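Local atomic coordinates of interferon (PDB entry 3PIV), a protein that probably acts as a secreted type I interferon cytokine that binds cell-surface receptors in antiviral defence of the zebrafish. Residues R11-E16 against N87-K92. Numbering follows the deposited sequence.
Sequences RIITTE and NILHRK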
loop_
_atom_site.group_PDB
_atom_site.type_symbol
_atom_site.label_atom_id
_atom_site.label_comp_id
_atom_site.label_asym_id
_atom_site.label_seq_id
_atom_site.Cartn_x
_atom_site.Cartn_y
_atom_site.Cartn_z
ATOM N N ARG A 11 1.591 -12.137 -7.500
ATOM C CA ARG A 11 0.728 -11.601 -8.541
ATOM C C ARG A 11 -0.719 -11.862 -8.149
ATOM O O ARG A 11 -1.608 -11.073 -8.434
ATOM C CB ARG A 11 1.074 -12.236 -9.892
ATOM C CG ARG A 11 0.239 -11.731 -11.059
ATOM C CD ARG A 11 0.429 -10.232 -11.285
ATOM N NE ARG A 11 -0.556 -9.721 -12.237
ATOM C CZ ARG A 11 -0.676 -8.446 -12.606
ATOM N NH1 ARG A 11 0.134 -7.515 -12.106
ATOM N NH2 ARG A 11 -1.619 -8.104 -13.481
ATOM N N ILE A 12 -0.943 -12.964 -7.450
ATOM C CA ILE A 12 -2.273 -13.282 -6.938
ATOM C C ILE A 12 -2.805 -12.221 -5.962
ATOM O O ILE A 12 -3.976 -11.842 -6.021
ATOM C CB ILE A 12 -2.275 -14.647 -6.236
ATOM C CG1 ILE A 12 -1.909 -15.746 -7.230
ATOM C CG2 ILE A 12 -3.608 -14.896 -5.558
ATOM C CD1 ILE A 12 -2.684 -15.680 -8.504
ATOM N N ILE A 13 -1.942 -11.759 -5.062
ATOM C CA ILE A 13 -2.308 -10.712 -4.106
ATOM C C ILE A 13 -2.618 -9.452 -4.872
ATOM O O ILE A 13 -3.593 -8.752 -4.588
ATOM C CB ILE A 13 -1.147 -10.394 -3.136
ATOM C CG1 ILE A 13 -0.825 -11.600 -2.254
ATOM C CG2 ILE A 13 -1.482 -9.188 -2.279
ATOM C CD1 ILE A 13 -2.041 -12.392 -1.811
ATOM N N THR A 14 -1.768 -9.169 -5.852
ATOM C CA THR A 14 -1.923 -7.992 -6.692
ATOM C C THR A 14 -3.262 -7.982 -7.414
ATOM O O THR A 14 -3.994 -7.003 -7.368
ATOM C CB THR A 14 -0.796 -7.905 -7.735
ATOM O OG1 THR A 14 0.474 -7.786 -7.071
ATOM C CG2 THR A 14 -1.022 -6.725 -8.650
ATOM N N THR A 15 -3.565 -9.076 -8.101
ATOM C CA THR A 15 -4.805 -9.199 -8.850
ATOM C C THR A 15 -6.049 -9.101 -7.958
ATOM O O THR A 15 -6.946 -8.291 -8.207
ATOM C CB THR A 15 -4.849 -10.546 -9.592
ATOM O OG1 THR A 15 -3.817 -10.576 -10.587
ATOM C CG2 THR A 15 -6.198 -10.733 -10.251
ATOM N N GLU A 16 -6.106 -9.931 -6.926
ATOM C CA GLU A 16 -7.273 -9.925 -6.050
ATOM C C GLU A 16 -7.447 -8.563 -5.361
ATOM O O GLU A 16 -8.555 -8.034 -5.305
ATOM C CB GLU A 16 -7.196 -11.056 -5.024
ATOM C CG GLU A 16 -7.141 -12.436 -5.643
ATOM C CD GLU A 16 -7.187 -13.564 -4.609
ATOM O OE1 GLU A 16 -6.820 -13.337 -3.431
ATOM O OE2 GLU A 16 -7.586 -14.692 -4.981
ATOM N N ASN A 87 -7.972 -7.304 4.690
ATOM C CA ASN A 87 -7.634 -8.664 5.088
ATOM C C ASN A 87 -6.681 -9.334 4.116
ATOM O O ASN A 87 -5.727 -9.983 4.517
ATOM C CB ASN A 87 -8.913 -9.489 5.229
ATOM C CG ASN A 87 -9.603 -9.248 6.554
ATOM O OD1 ASN A 87 -8.959 -8.878 7.542
ATOM N ND2 ASN A 87 -10.915 -9.464 6.591
ATOM N N ILE A 88 -6.942 -9.174 2.830
ATOM C CA ILE A 88 -6.064 -9.767 1.838
ATOM C C ILE A 88 -4.643 -9.230 2.050
ATOM O O ILE A 88 -3.671 -9.983 2.116
ATOM C CB ILE A 88 -6.606 -9.537 0.402
ATOM C CG1 ILE A 88 -6.276 -10.723 -0.499
ATOM C CG2 ILE A 88 -6.075 -8.256 -0.207
ATOM C CD1 ILE A 88 -4.889 -10.670 -1.087
ATOM N N LEU A 89 -4.519 -7.924 2.211
ATOM C CA LEU A 89 -3.197 -7.342 2.390
ATOM C C LEU A 89 -2.579 -7.699 3.751
ATOM O O LEU A 89 -1.358 -7.781 3.878
ATOM C CB LEU A 89 -3.234 -5.821 2.186
ATOM C CG LEU A 89 -3.726 -5.293 0.824
ATOM C CD1 LEU A 89 -3.644 -3.773 0.811
ATOM C CD2 LEU A 89 -2.905 -5.844 -0.313
ATOM N N HIS A 90 -3.405 -7.905 4.777
ATOM C CA HIS A 90 -2.837 -8.166 6.101
ATOM C C HIS A 90 -2.240 -9.556 6.154
ATOM O O HIS A 90 -1.208 -9.775 6.778
ATOM C CB HIS A 90 -3.856 -8.006 7.240
ATOM C CG HIS A 90 -3.350 -8.534 8.550
ATOM N ND1 HIS A 90 -2.354 -7.904 9.269
ATOM C CD2 HIS A 90 -3.664 -9.650 9.248
ATOM C CE1 HIS A 90 -2.085 -8.603 10.358
ATOM N NE2 HIS A 90 -2.866 -9.670 10.370
ATOM N N ARG A 91 -2.911 -10.503 5.506
ATOM C CA ARG A 91 -2.408 -11.876 5.454
ATOM C C ARG A 91 -1.069 -12.002 4.719
ATOM O O ARG A 91 -0.176 -12.692 5.184
ATOM C CB ARG A 91 -3.435 -12.797 4.812
ATOM C CG ARG A 91 -4.754 -12.865 5.554
ATOM C CD ARG A 91 -5.768 -13.646 4.736
ATOM N NE ARG A 91 -7.137 -13.267 5.067
ATOM C CZ ARG A 91 -8.078 -13.006 4.165
ATOM N NH1 ARG A 91 -7.802 -13.087 2.861
ATOM N NH2 ARG A 91 -9.300 -12.667 4.565
ATOM N N LYS A 92 -0.930 -11.351 3.569
ATOM C CA LYS A 92 0.338 -11.381 2.849
ATOM C C LYS A 92 1.392 -10.691 3.688
ATOM O O LYS A 92 2.512 -11.183 3.844
ATOM C CB LYS A 92 0.227 -10.701 1.489
ATOM C CG LYS A 92 1.573 -10.597 0.763
ATOM C CD LYS A 92 2.354 -11.905 0.866
ATOM C CE LYS A 92 1.907 -12.937 -0.160
ATOM N NZ LYS A 92 2.241 -12.485 -1.527
#
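Two donors of one residue grip the carbonyl oxygen of R11: the backbone N of T15 at 2.8 Å, the usual helical bond, and the T15 hydroxyl OG1 at 3.1 Å. The second bond is bent, with a C=O...OG1 angle of 141° and the hydroxyl above the carbonyl plane. It ties T15 to its own helix, and no hydrogen bond spans the two segments. What joins them is largely apolar, with I13 at the centre. The end methyls, I13 CD1 and I88 CD1, meet alongside at 3.4 Å, tighter than usual for two methyl carbons, as the two side chains slide past each other in opposite directions. The other branch of I13, CG2, anti to the backbone N, reaches L89 CD2 at 4.1 Å along an oblique crossing. The segment axes approach to 10.3 Å with 164° between their directions, an antiparallel pair contributed by helices 10-23 and 79-101 to the all-helical bundle of a type I interferon, a member of the four-helix cytokine clan. L89 also touches L59, I62 and I63 of helix 48-66, which extends the apolar contact to a third helix. K92 leaves its backbone with CG anti to N (chi1 175°), then bends at each later torsion. This folds the chain across I13, so that K92 NZ lies 3.3 Å from I13 CG1, with K92 CE behind it; the ammonium also makes a weak hydrogen bond to the W6 carbonyl oxygen. At the margin, E16 crosses I88 at about a right angle, E16 OE1 lying 4.0 Å from I88 CG1.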